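Local coordinates for N-acetylglucosamine-6-phosphate deacetylase (Thermotoga maritima, PDB 1O12), which probably removes the acetyl group from N-acetylglucosamine 6-phosphate, as a metal-dependent hydrolase that binds one divalent metal cation per subunit, at residues 253-265 with 324-336. Numbering follows the deposited sequence.
Sequences VYKVKKANGIVLV and ELAKVSSYNSCVE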
# COMPACT_ATOMS: atom_id res chain seq x y z
N VAL A 253 6.12 3.11 -0.42
CA VAL A 253 5.45 4.22 0.26
C VAL A 253 5.40 5.43 -0.68
O VAL A 253 4.37 6.14 -0.77
CB VAL A 253 6.16 4.62 1.55
CG1 VAL A 253 5.49 5.84 2.14
CG2 VAL A 253 6.12 3.46 2.53
N TYR A 254 6.48 5.66 -1.41
CA TYR A 254 6.50 6.79 -2.33
C TYR A 254 5.39 6.62 -3.38
O TYR A 254 4.61 7.54 -3.64
CB TYR A 254 7.85 6.91 -2.99
CG TYR A 254 7.87 7.85 -4.16
CD1 TYR A 254 7.50 9.19 -4.01
CD2 TYR A 254 8.28 7.41 -5.43
CE1 TYR A 254 7.55 10.07 -5.08
CE2 TYR A 254 8.34 8.27 -6.50
CZ TYR A 254 7.97 9.60 -6.33
OH TYR A 254 8.08 10.47 -7.40
N LYS A 255 5.31 5.42 -3.95
CA LYS A 255 4.29 5.10 -4.94
C LYS A 255 2.85 5.39 -4.45
O LYS A 255 2.04 5.97 -5.17
CB LYS A 255 4.42 3.65 -5.32
CG LYS A 255 3.41 3.20 -6.34
CD LYS A 255 3.53 1.70 -6.55
CE LYS A 255 2.59 1.22 -7.63
NZ LYS A 255 3.04 1.78 -8.92
N VAL A 256 2.56 5.00 -3.21
CA VAL A 256 1.24 5.20 -2.62
C VAL A 256 0.96 6.60 -2.10
O VAL A 256 -0.10 7.16 -2.36
CB VAL A 256 1.03 4.25 -1.43
CG1 VAL A 256 -0.37 4.41 -0.87
CG2 VAL A 256 1.31 2.81 -1.86
N LYS A 257 1.91 7.16 -1.36
CA LYS A 257 1.75 8.48 -0.76
C LYS A 257 2.16 9.69 -1.60
O LYS A 257 1.67 10.79 -1.35
CB LYS A 257 2.54 8.53 0.54
CG LYS A 257 2.15 7.47 1.55
CD LYS A 257 0.73 7.66 2.01
CE LYS A 257 0.51 9.04 2.51
NZ LYS A 257 -0.84 9.17 3.10
N LYS A 258 3.05 9.48 -2.58
CA LYS A 258 3.60 10.53 -3.45
C LYS A 258 4.38 11.46 -2.57
O LYS A 258 4.35 11.30 -1.37
CB LYS A 258 2.50 11.33 -4.18
CG LYS A 258 1.58 10.48 -5.03
CD LYS A 258 2.32 9.55 -6.00
CE LYS A 258 1.31 8.55 -6.66
NZ LYS A 258 1.92 7.38 -7.42
N ALA A 259 5.08 12.43 -3.17
CA ALA A 259 5.89 13.39 -2.41
C ALA A 259 5.09 14.16 -1.36
O ALA A 259 5.58 14.42 -0.27
CB ALA A 259 6.55 14.36 -3.36
N ASN A 260 3.86 14.49 -1.70
CA ASN A 260 2.95 15.24 -0.83
C ASN A 260 2.64 14.59 0.52
O ASN A 260 2.24 15.28 1.45
CB ASN A 260 1.62 15.48 -1.57
CG ASN A 260 1.81 15.77 -3.08
OD1 ASN A 260 2.56 15.05 -3.81
ND2 ASN A 260 1.14 16.83 -3.55
N GLY A 261 2.82 13.27 0.65
CA GLY A 261 2.49 12.62 1.90
C GLY A 261 3.65 12.03 2.69
O GLY A 261 3.43 11.17 3.53
N ILE A 262 4.87 12.48 2.42
CA ILE A 262 6.05 11.97 3.11
C ILE A 262 6.90 13.07 3.76
O ILE A 262 7.17 14.11 3.17
CB ILE A 262 6.92 11.18 2.15
CG1 ILE A 262 6.28 9.82 1.89
CG2 ILE A 262 8.33 11.05 2.67
CD1 ILE A 262 6.77 9.19 0.58
N VAL A 263 7.31 12.83 4.99
CA VAL A 263 8.12 13.79 5.70
C VAL A 263 9.47 13.18 6.00
O VAL A 263 9.55 12.20 6.74
CB VAL A 263 7.43 14.21 7.00
CG1 VAL A 263 8.45 14.73 8.01
CG2 VAL A 263 6.44 15.28 6.69
N LEU A 264 10.53 13.73 5.43
CA LEU A 264 11.85 13.14 5.70
C LEU A 264 12.21 13.44 7.15
O LEU A 264 11.87 14.49 7.69
CB LEU A 264 12.90 13.69 4.74
CG LEU A 264 13.42 12.68 3.72
CD1 LEU A 264 12.34 11.71 3.34
CD2 LEU A 264 13.96 13.39 2.49
N VAL A 265 12.91 12.51 7.78
CA VAL A 265 13.26 12.66 9.18
C VAL A 265 14.61 11.93 9.38
O VAL A 265 14.98 11.06 8.60
CB VAL A 265 12.11 12.01 10.03
CG1 VAL A 265 12.65 11.06 11.03
CG2 VAL A 265 11.24 13.09 10.67
N GLU A 324 10.17 17.39 -5.83
CA GLU A 324 9.50 16.53 -4.88
C GLU A 324 10.30 16.36 -3.59
O GLU A 324 9.72 16.16 -2.51
CB GLU A 324 9.26 15.14 -5.48
CG GLU A 324 8.20 15.09 -6.57
CD GLU A 324 8.35 13.82 -7.36
OE1 GLU A 324 9.39 13.69 -8.03
OE2 GLU A 324 7.46 12.94 -7.30
N LEU A 325 11.63 16.41 -3.73
CA LEU A 325 12.54 16.29 -2.61
C LEU A 325 12.40 17.50 -1.71
O LEU A 325 12.67 17.40 -0.52
CB LEU A 325 13.99 16.22 -3.08
CG LEU A 325 14.62 14.86 -3.34
CD1 LEU A 325 16.08 15.10 -3.77
CD2 LEU A 325 14.54 13.99 -2.09
N ALA A 326 11.99 18.63 -2.27
CA ALA A 326 11.79 19.82 -1.46
C ALA A 326 10.57 19.63 -0.55
O ALA A 326 10.52 20.17 0.57
CB ALA A 326 11.58 21.03 -2.35
N LYS A 327 9.58 18.88 -1.02
CA LYS A 327 8.39 18.69 -0.21
C LYS A 327 8.69 17.79 0.96
O LYS A 327 8.33 18.09 2.09
CB LYS A 327 7.27 18.12 -1.05
CG LYS A 327 6.86 19.01 -2.20
CD LYS A 327 5.70 18.35 -2.94
CE LYS A 327 5.08 19.29 -3.94
NZ LYS A 327 3.80 18.69 -4.42
N VAL A 328 9.38 16.69 0.67
CA VAL A 328 9.72 15.74 1.71
C VAL A 328 10.82 16.20 2.64
O VAL A 328 10.88 15.76 3.79
CB VAL A 328 10.11 14.36 1.11
CG1 VAL A 328 8.99 13.87 0.20
CG2 VAL A 328 11.46 14.43 0.35
N SER A 329 11.68 17.11 2.18
CA SER A 329 12.76 17.57 3.04
C SER A 329 12.45 18.85 3.80
O SER A 329 13.15 19.16 4.75
CB SER A 329 14.07 17.74 2.27
OG SER A 329 13.94 18.75 1.30
N SER A 330 11.43 19.60 3.42
CA SER A 330 11.11 20.81 4.18
C SER A 330 9.66 21.30 4.11
O SER A 330 9.03 21.51 5.13
CB SER A 330 12.05 21.98 3.81
OG SER A 330 11.67 22.62 2.60
N TYR A 331 9.14 21.48 2.90
CA TYR A 331 7.79 21.99 2.75
C TYR A 331 6.70 21.22 3.52
O TYR A 331 5.86 21.84 4.18
CB TYR A 331 7.42 22.09 1.26
CG TYR A 331 6.06 22.69 1.03
CD1 TYR A 331 5.81 24.03 1.37
CD2 TYR A 331 5.02 21.93 0.51
CE1 TYR A 331 4.55 24.60 1.19
CE2 TYR A 331 3.75 22.49 0.32
CZ TYR A 331 3.53 23.82 0.67
OH TYR A 331 2.28 24.35 0.49
N ASN A 332 6.68 19.89 3.42
CA ASN A 332 5.67 19.14 4.12
C ASN A 332 5.68 19.41 5.64
O ASN A 332 4.62 19.62 6.23
CB ASN A 332 5.80 17.63 3.82
CG ASN A 332 5.46 17.30 2.34
OD1 ASN A 332 4.80 18.08 1.64
ND2 ASN A 332 5.92 16.13 1.87
N SER A 333 6.85 19.45 6.27
CA SER A 333 6.90 19.71 7.72
C SER A 333 6.43 21.11 7.99
O SER A 333 5.68 21.35 8.93
CB SER A 333 8.32 19.60 8.26
OG SER A 333 8.90 18.36 7.95
N CYS A 334 6.89 22.04 7.17
CA CYS A 334 6.51 23.42 7.35
C CYS A 334 5.00 23.54 7.37
O CYS A 334 4.45 24.28 8.18
CB CYS A 334 7.09 24.29 6.24
SG CYS A 334 8.84 24.68 6.42
N VAL A 335 4.32 22.80 6.49
CA VAL A 335 2.87 22.87 6.44
C VAL A 335 2.29 22.28 7.71
O VAL A 335 1.32 22.80 8.25
CB VAL A 335 2.28 22.10 5.20
CG1 VAL A 335 0.76 21.91 5.36
CG2 VAL A 335 2.58 22.87 3.91
N GLU A 336 2.90 21.23 8.22
CA GLU A 336 2.35 20.63 9.43
C GLU A 336 2.50 21.54 10.64
O GLU A 336 1.58 21.68 11.44
CB GLU A 336 3.04 19.30 9.74
CG GLU A 336 2.88 18.27 8.68
CD GLU A 336 3.28 16.89 9.15
OE1 GLU A 336 4.43 16.70 9.64
OE2 GLU A 336 2.42 15.99 9.01
O HOH W 1 5.10 12.80 -6.16
O HOH W 2 11.04 17.15 6.79
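With CG anti to the carbonyl carbon (chi1 -67°), Asn-332 aims its amide at the turn 259-262, while Tyr-254, its CG anti to the backbone N (chi1 168°), brings its hydroxyl to Glu-324. In this amidohydrolase TIM barrel the contact packs the end of helix 247-257, the turn after it and strand 262-265 against helix 324-336, whose axis runs at 89° to the strand's. An asparagine suits its place because one NH2 can serve two carbonyls: ND2 donates to Ala-259 O at 2.8 Å and to Ile-262 O at 2.7 Å, both acceptors close to the amide plane, which fixes the amide's rotation. A leucine in place of Asn-332 would probably leave both carbonyls without this donor and the turn less firmly tied to the helix. Val-328, branched and compact, fits between strand and turn, its CG1 3.8 Å from Ile-262 CG2 and its CG2 3.5 Å from Leu-264 CD2. The wider pi-type turn at 327-331 includes Val-328, whose O accepts from Leu-264 N at 2.6 Å. Small Ala-259 lets its CB approach Glu-324 CB to 3.5 Å. Nearby, Tyr-254 OH donates to Glu-324 OE2 at 2.5 Å, on its syn side but somewhat out of the carboxylate plane, and a water bridges that same oxygen to Ala-259 N.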